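Local coordinates for IPT/TIG domain-containing protein (Bacteroides thetaiotaomicron, PDB 3TC9) that is of unknown enzymatic function but, with an immunoglobulin-like domain joined to a six-bladed beta-propeller, probably acts as an auxiliary nutrient-binding protein, at residues Leu178-Thr183 / Thr196-Asn201; Asn290-Leu295 / Gly317-Val322. All blocks are in the same frame, centred on the assembly; numbering follows the deposited sequence.

Contact 1. Residues Leu178-Thr183 / Thr196-Asn201; sequences LSKVRT and TNDQNN. With EDO (1,2-ethanediol), chain U.
Arg182 and Asp198 lie side by side across the antiparallel beta hairpin of strands 181-186 and 192-197, the first two strands of a four-stranded propeller blade. The tight part is mostly backbone. Arg182 N donates to Thr196 O at 2.8 Å, and Asp198 N meets Lys180 O at 2.8 Å. With CG anti to the backbone N (chi1 -156°), Asn197 uses OD1 to accept the N-H of Lys180 (N to OD1 3.1 Å), while Leu178 CB rests against this oxygen. On the other face, the buried Thr183 and Thr196 hold a water 2.6 Å from each OG1; Thr183 OG1 also pairs with Ala231 N, and Thr196 OG1 with Asn207.

Toward solvent the grip weakens. Exposed Ser179 receives only a weak bond across the hairpin, from Asn197 ND2 to its OG at 3.4 Å. The extended Lys180 ends with NZ 3.5 Å from Asp198 OD2, a long salt bridge. Arg182 itself is buried: bent at its second and third torsions, it sets its guanidinium nearly coplanar with the same carboxylate (20°), and NH1 also meets Glu272. An alanine here would probably leave Glu272 without this mate and Asp198 OD2 more dependent on Lys180 and Asn229. The salt bridge from Arg182 NH1 to Asp198 OD2 spans 2.8 Å, but as a hydrogen bond it is weak, bent to 128° at the hydrogen.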
loop_
_atom_site.group_PDB
_atom_site.type_symbol
_atom_site.label_atom_id
_atom_site.label_comp_id
_atom_site.label_asym_id
_atom_site.label_seq_id
_atom_site.Cartn_x
_atom_site.Cartn_y
_atom_site.Cartn_z
ATOM N N LEU B 178 25.247 -3.976 -31.041
ATOM C CA LEU B 178 26.090 -3.174 -30.141
ATOM C C LEU B 178 26.890 -4.099 -29.221
ATOM O O LEU B 178 26.354 -5.084 -28.702
ATOM C CB LEU B 178 25.275 -2.156 -29.333
ATOM C CG LEU B 178 24.529 -1.083 -30.128
ATOM C CD1 LEU B 178 23.533 -0.343 -29.233
ATOM C CD2 LEU B 178 25.495 -0.108 -30.782
ATOM N N SER B 179 28.181 -3.783 -29.058
ATOM C CA SER B 179 29.195 -4.560 -28.335
ATOM C C SER B 179 28.934 -4.772 -26.845
ATOM O O SER B 179 29.213 -5.875 -26.362
ATOM C CB SER B 179 30.569 -3.921 -28.498
ATOM O OG SER B 179 30.595 -2.607 -27.973
ATOM N N LYS B 180 28.501 -3.720 -26.095
ATOM C CA LYS B 180 28.288 -3.855 -24.647
ATOM C C LYS B 180 27.254 -2.834 -24.118
ATOM O O LYS B 180 27.627 -1.835 -23.504
ATOM C CB LYS B 180 29.630 -3.723 -23.905
ATOM C CG LYS B 180 29.651 -4.310 -22.498
ATOM C CD LYS B 180 31.003 -4.018 -21.847
ATOM C CE LYS B 180 31.150 -4.632 -20.483
ATOM N NZ LYS B 180 32.234 -3.977 -19.700
ATOM N N VAL B 181 25.951 -3.113 -24.336
ATOM C CA VAL B 181 24.860 -2.246 -23.889
ATOM C C VAL B 181 24.647 -2.392 -22.359
ATOM O O VAL B 181 24.374 -3.486 -21.872
ATOM C CB VAL B 181 23.560 -2.471 -24.661
ATOM C CG1 VAL B 181 22.611 -1.307 -24.425
ATOM C CG2 VAL B 181 23.837 -2.654 -26.147
ATOM N N ARG B 182 24.734 -1.269 -21.628
ATOM C CA ARG B 182 24.707 -1.262 -20.175
ATOM C C ARG B 182 23.384 -0.859 -19.551
ATOM O O ARG B 182 22.971 -1.469 -18.569
ATOM C CB ARG B 182 25.810 -0.317 -19.646
ATOM C CG ARG B 182 27.238 -0.709 -20.039
ATOM C CD ARG B 182 27.629 -2.102 -19.553
ATOM N NE ARG B 182 27.502 -2.227 -18.102
ATOM C CZ ARG B 182 28.504 -2.051 -17.242
ATOM N NH1 ARG B 182 29.728 -1.778 -17.681
ATOM N NH2 ARG B 182 28.297 -2.181 -15.942
ATOM N N THR B 183 22.760 0.208 -20.051
ATOM C CA THR B 183 21.537 0.731 -19.464
ATOM C C THR B 183 20.535 1.163 -20.507
ATOM O O THR B 183 20.854 1.266 -21.692
ATOM C CB THR B 183 21.832 1.958 -18.506
ATOM O OG1 THR B 183 22.426 3.050 -19.217
ATOM C CG2 THR B 183 22.654 1.599 -17.267
ATOM N N THR B 196 22.750 2.991 -23.761
ATOM C CA THR B 196 24.145 3.307 -23.442
ATOM C C THR B 196 25.081 2.133 -23.769
ATOM O O THR B 196 24.852 1.011 -23.293
ATOM C CB THR B 196 24.253 3.717 -21.978
ATOM O OG1 THR B 196 23.406 4.847 -21.778
ATOM C CG2 THR B 196 25.660 4.078 -21.582
ATOM N N ASN B 197 26.146 2.412 -24.558
ATOM C CA ASN B 197 27.139 1.435 -24.997
ATOM C C ASN B 197 28.505 1.668 -24.326
ATOM O O ASN B 197 29.035 2.781 -24.334
ATOM C CB ASN B 197 27.283 1.455 -26.527
ATOM C CG ASN B 197 27.814 0.175 -27.104
ATOM O OD1 ASN B 197 27.379 -0.938 -26.764
ATOM N ND2 ASN B 197 28.753 0.299 -28.009
ATOM N N ASP B 198 29.058 0.604 -23.729
ATOM C CA ASP B 198 30.358 0.647 -23.043
ATOM C C ASP B 198 31.456 0.198 -24.010
ATOM O O ASP B 198 31.617 -1.004 -24.242
ATOM C CB ASP B 198 30.323 -0.244 -21.768
ATOM C CG ASP B 198 31.462 -0.078 -20.771
ATOM O OD1 ASP B 198 32.515 0.525 -21.147
ATOM O OD2 ASP B 198 31.330 -0.588 -19.627
ATOM N N GLN B 199 32.188 1.162 -24.593
ATOM C CA GLN B 199 33.254 0.857 -25.558
ATOM C C GLN B 199 34.447 1.814 -25.367
ATOM O O GLN B 199 34.245 2.944 -24.928
ATOM C CB GLN B 199 32.704 0.848 -27.001
ATOM C CG GLN B 199 31.977 2.116 -27.444
ATOM C CD GLN B 199 32.952 3.173 -27.867
ATOM O OE1 GLN B 199 34.006 2.878 -28.435
ATOM N NE2 GLN B 199 32.648 4.425 -27.571
ATOM N N ASN B 200 35.682 1.349 -25.670
ATOM C CA ASN B 200 36.949 2.058 -25.415
ATOM C C ASN B 200 37.343 3.202 -26.373
ATOM O O ASN B 200 38.343 3.856 -26.093
ATOM C CB ASN B 200 38.128 1.067 -25.354
ATOM C CG ASN B 200 38.354 0.193 -26.577
ATOM O OD1 ASN B 200 38.048 0.549 -27.729
ATOM N ND2 ASN B 200 38.916 -0.987 -26.335
ATOM N N ASN B 201 36.614 3.443 -27.474
ATOM C CA ASN B 201 36.979 4.514 -28.415
ATOM C C ASN B 201 36.237 5.809 -28.071
ATOM O O ASN B 201 35.011 5.849 -28.132
ATOM C CB ASN B 201 36.698 4.084 -29.855
ATOM C CG ASN B 201 37.313 4.943 -30.934
ATOM O OD1 ASN B 201 37.265 6.181 -30.913
ATOM N ND2 ASN B 201 37.846 4.287 -31.952
HETATM C C1 EDO U . 24.993 -3.326 -16.068
HETATM O O1 EDO U . 24.478 -2.181 -16.735
HETATM C C2 EDO U . 24.249 -3.426 -14.747
HETATM O O2 EDO U . 23.522 -4.656 -14.682
HETATM O O HOH W 1 20.972 4.355 -20.941
#

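Contact 2. Residues Asn290-Leu295 / Gly317-Val322; sequences NQHYIL and GAKDWV. With EDO (1,2-ethanediol), chain V; EDO (1,2-ethanediol), chain R.
His292 and Lys319 meet through similar first torsions: each CG lies anti to its carbonyl carbon, at chi1 -38° in the histidine and -49° in the lysine. The two side chains cross at a slant, and Lys319 CG comes over one face of the imidazole in a CH-pi contact, 3.8 Å from the ring centroid and displaced toward the rim, with His292 NE2 its nearest ring atom at 3.4 Å. The opposite face is met by the backbone carbonyl carbon of Asn290. Because ND1 is hydrogen-bonded to Ala333 N and His332 packs edge-to-face with the imidazole, the ring is held in its rotation from several sides.

Alongside, Gly317 N donates to Gln291 O at 2.7 Å, the one direct hydrogen bond between the segments. A water donates to His292 O and Ala318 O, 2.7 Å from each, bridging two carbonyls that could not bond to one another. Beyond the ring the lysine leads outward at the surface, where Lys319 NZ bonds O2 of an ethanediol, probably from the crystallisation liquor. Here the turn between strands 283-288 and 293-300 of one blade packs against the loop running on to the next, an inter-blade connection of the beta-propeller.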
loop_
_atom_site.group_PDB
_atom_site.type_symbol
_atom_site.label_atom_id
_atom_site.label_comp_id
_atom_site.label_asym_id
_atom_site.label_seq_id
_atom_site.Cartn_x
_atom_site.Cartn_y
_atom_site.Cartn_z
ATOM N N ASN B 290 32.540 -1.936 -9.662
ATOM C CA ASN B 290 33.838 -2.567 -9.469
ATOM C C ASN B 290 34.544 -2.150 -8.164
ATOM O O ASN B 290 35.706 -2.533 -7.964
ATOM C CB ASN B 290 34.738 -2.284 -10.679
ATOM C CG ASN B 290 35.148 -0.842 -10.819
ATOM O OD1 ASN B 290 34.480 0.085 -10.335
ATOM N ND2 ASN B 290 36.278 -0.628 -11.465
ATOM N N GLN B 291 33.853 -1.405 -7.266
ATOM C CA GLN B 291 34.451 -0.939 -6.006
ATOM C C GLN B 291 33.592 -1.297 -4.777
ATOM O O GLN B 291 34.008 -1.091 -3.635
ATOM C CB GLN B 291 34.762 0.573 -6.063
ATOM C CG GLN B 291 35.784 0.970 -7.141
ATOM C CD GLN B 291 37.167 0.356 -6.964
ATOM O OE1 GLN B 291 37.613 0.026 -5.860
ATOM N NE2 GLN B 291 37.896 0.210 -8.054
ATOM N N HIS B 292 32.443 -1.923 -5.032
ATOM C CA HIS B 292 31.510 -2.566 -4.094
ATOM C C HIS B 292 30.971 -1.648 -3.004
ATOM O O HIS B 292 30.933 -2.018 -1.825
ATOM C CB HIS B 292 32.199 -3.796 -3.499
ATOM C CG HIS B 292 33.030 -4.481 -4.527
ATOM N ND1 HIS B 292 32.444 -5.145 -5.588
ATOM C CD2 HIS B 292 34.371 -4.440 -4.722
ATOM C CE1 HIS B 292 33.443 -5.552 -6.355
ATOM N NE2 HIS B 292 34.621 -5.144 -5.881
ATOM N N TYR B 293 30.473 -0.476 -3.418
ATOM C CA TYR B 293 29.884 0.484 -2.490
ATOM C C TYR B 293 28.926 1.395 -3.246
ATOM O O TYR B 293 28.904 1.430 -4.488
ATOM C CB TYR B 293 30.967 1.275 -1.706
ATOM C CG TYR B 293 31.672 2.383 -2.458
ATOM C CD1 TYR B 293 32.466 2.105 -3.570
ATOM C CD2 TYR B 293 31.638 3.693 -1.996
ATOM C CE1 TYR B 293 33.155 3.117 -4.242
ATOM C CE2 TYR B 293 32.325 4.711 -2.656
ATOM C CZ TYR B 293 33.067 4.424 -3.790
ATOM O OH TYR B 293 33.744 5.423 -4.451
ATOM N N ILE B 294 28.087 2.090 -2.487
ATOM C CA ILE B 294 27.084 2.990 -3.040
ATOM C C ILE B 294 27.228 4.382 -2.407
ATOM O O ILE B 294 27.487 4.521 -1.208
ATOM C CB ILE B 294 25.650 2.387 -2.865
ATOM C CG1 ILE B 294 25.540 0.972 -3.514
ATOM C CG2 ILE B 294 24.548 3.337 -3.378
ATOM C CD1 ILE B 294 24.289 0.156 -3.131
ATOM N N LEU B 295 27.032 5.406 -3.230
ATOM C CA LEU B 295 27.048 6.796 -2.780
ATOM C C LEU B 295 25.699 7.432 -3.043
ATOM O O LEU B 295 24.952 6.951 -3.895
ATOM C CB LEU B 295 28.146 7.607 -3.488
ATOM C CG LEU B 295 29.571 7.055 -3.416
ATOM C CD1 LEU B 295 29.927 6.404 -4.696
ATOM C CD2 LEU B 295 30.568 8.168 -3.127
ATOM N N GLY B 317 36.411 -1.071 -2.449
ATOM C CA GLY B 317 37.273 -2.204 -2.769
ATOM C C GLY B 317 37.168 -3.434 -1.888
ATOM O O GLY B 317 37.929 -4.386 -2.102
ATOM N N ALA B 318 36.249 -3.439 -0.892
ATOM C CA ALA B 318 36.117 -4.575 0.027
ATOM C C ALA B 318 34.914 -5.469 -0.341
ATOM O O ALA B 318 33.780 -5.209 0.067
ATOM C CB ALA B 318 36.020 -4.093 1.463
ATOM N N LYS B 319 35.197 -6.521 -1.128
ATOM C CA LYS B 319 34.254 -7.532 -1.626
ATOM C C LYS B 319 33.847 -8.485 -0.512
ATOM O O LYS B 319 34.707 -9.179 0.036
ATOM C CB LYS B 319 34.902 -8.396 -2.740
ATOM C CG LYS B 319 35.616 -7.704 -3.874
ATOM C CD LYS B 319 36.784 -8.580 -4.297
ATOM C CE LYS B 319 37.283 -8.274 -5.675
ATOM N NZ LYS B 319 37.980 -9.450 -6.250
ATOM N N ASP B 320 32.565 -8.586 -0.215
ATOM C CA ASP B 320 32.108 -9.545 0.787
ATOM C C ASP B 320 30.597 -9.607 0.795
ATOM O O ASP B 320 29.966 -8.868 0.065
ATOM C CB ASP B 320 32.639 -9.153 2.187
ATOM C CG ASP B 320 32.846 -10.298 3.150
ATOM O OD1 ASP B 320 32.291 -11.404 2.900
ATOM O OD2 ASP B 320 33.496 -10.078 4.183
ATOM N N TRP B 321 30.015 -10.475 1.619
ATOM C CA TRP B 321 28.579 -10.567 1.824
ATOM C C TRP B 321 28.334 -10.350 3.295
ATOM O O TRP B 321 28.637 -11.225 4.103
ATOM C CB TRP B 321 28.000 -11.900 1.325
ATOM C CG TRP B 321 26.517 -11.970 1.533
ATOM C CD1 TRP B 321 25.563 -11.215 0.912
ATOM C CD2 TRP B 321 25.842 -12.713 2.551
ATOM N NE1 TRP B 321 24.327 -11.487 1.444
ATOM C CE2 TRP B 321 24.463 -12.435 2.425
ATOM C CE3 TRP B 321 26.260 -13.663 3.506
ATOM C CZ2 TRP B 321 23.501 -13.058 3.226
ATOM C CZ3 TRP B 321 25.304 -14.289 4.292
ATOM C CH2 TRP B 321 23.944 -13.998 4.138
ATOM N N VAL B 322 27.917 -9.125 3.656
ATOM C CA VAL B 322 27.726 -8.665 5.035
ATOM C C VAL B 322 26.546 -7.715 5.097
ATOM O O VAL B 322 26.579 -6.623 4.521
ATOM C CB VAL B 322 28.992 -7.981 5.680
ATOM C CG1 VAL B 322 28.724 -7.574 7.137
ATOM C CG2 VAL B 322 30.241 -8.858 5.615
HETATM C C1 EDO V . 32.344 -12.969 -1.836
HETATM O O1 EDO V . 31.632 -11.728 -1.954
HETATM C C2 EDO V . 32.401 -13.401 -0.373
HETATM O O2 EDO V . 33.487 -12.741 0.287
HETATM C C1 EDO R . 34.631 -8.924 -9.656
HETATM O O1 EDO R . 34.071 -7.969 -8.759
HETATM C C2 EDO R . 35.941 -9.407 -9.055
HETATM O O2 EDO R . 35.663 -10.171 -7.878
HETATM O O HOH W 2 31.596 -3.623 0.289
#

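Contacts 1 and 2 follow one another along the chain, the first closing before the second opens, and both belong to the propeller rather than to the immunoglobulin-like domain. Their centres are 23 Å apart and their nearest atoms about 8 Å, without touching. They share no sheet: contact 1 joins strands of the 181-224 blade, whereas contact 2 ties the 273-312 blade to the loop leading toward strand 324-325, and the 231-265 blade comes between them in sequence. Glu272 relates them indirectly, its carboxylate pairing with Arg182 and its backbone N with the side chain of Asn290. One contact thus lies within a blade and the other at a blade-to-blade connection of the ring.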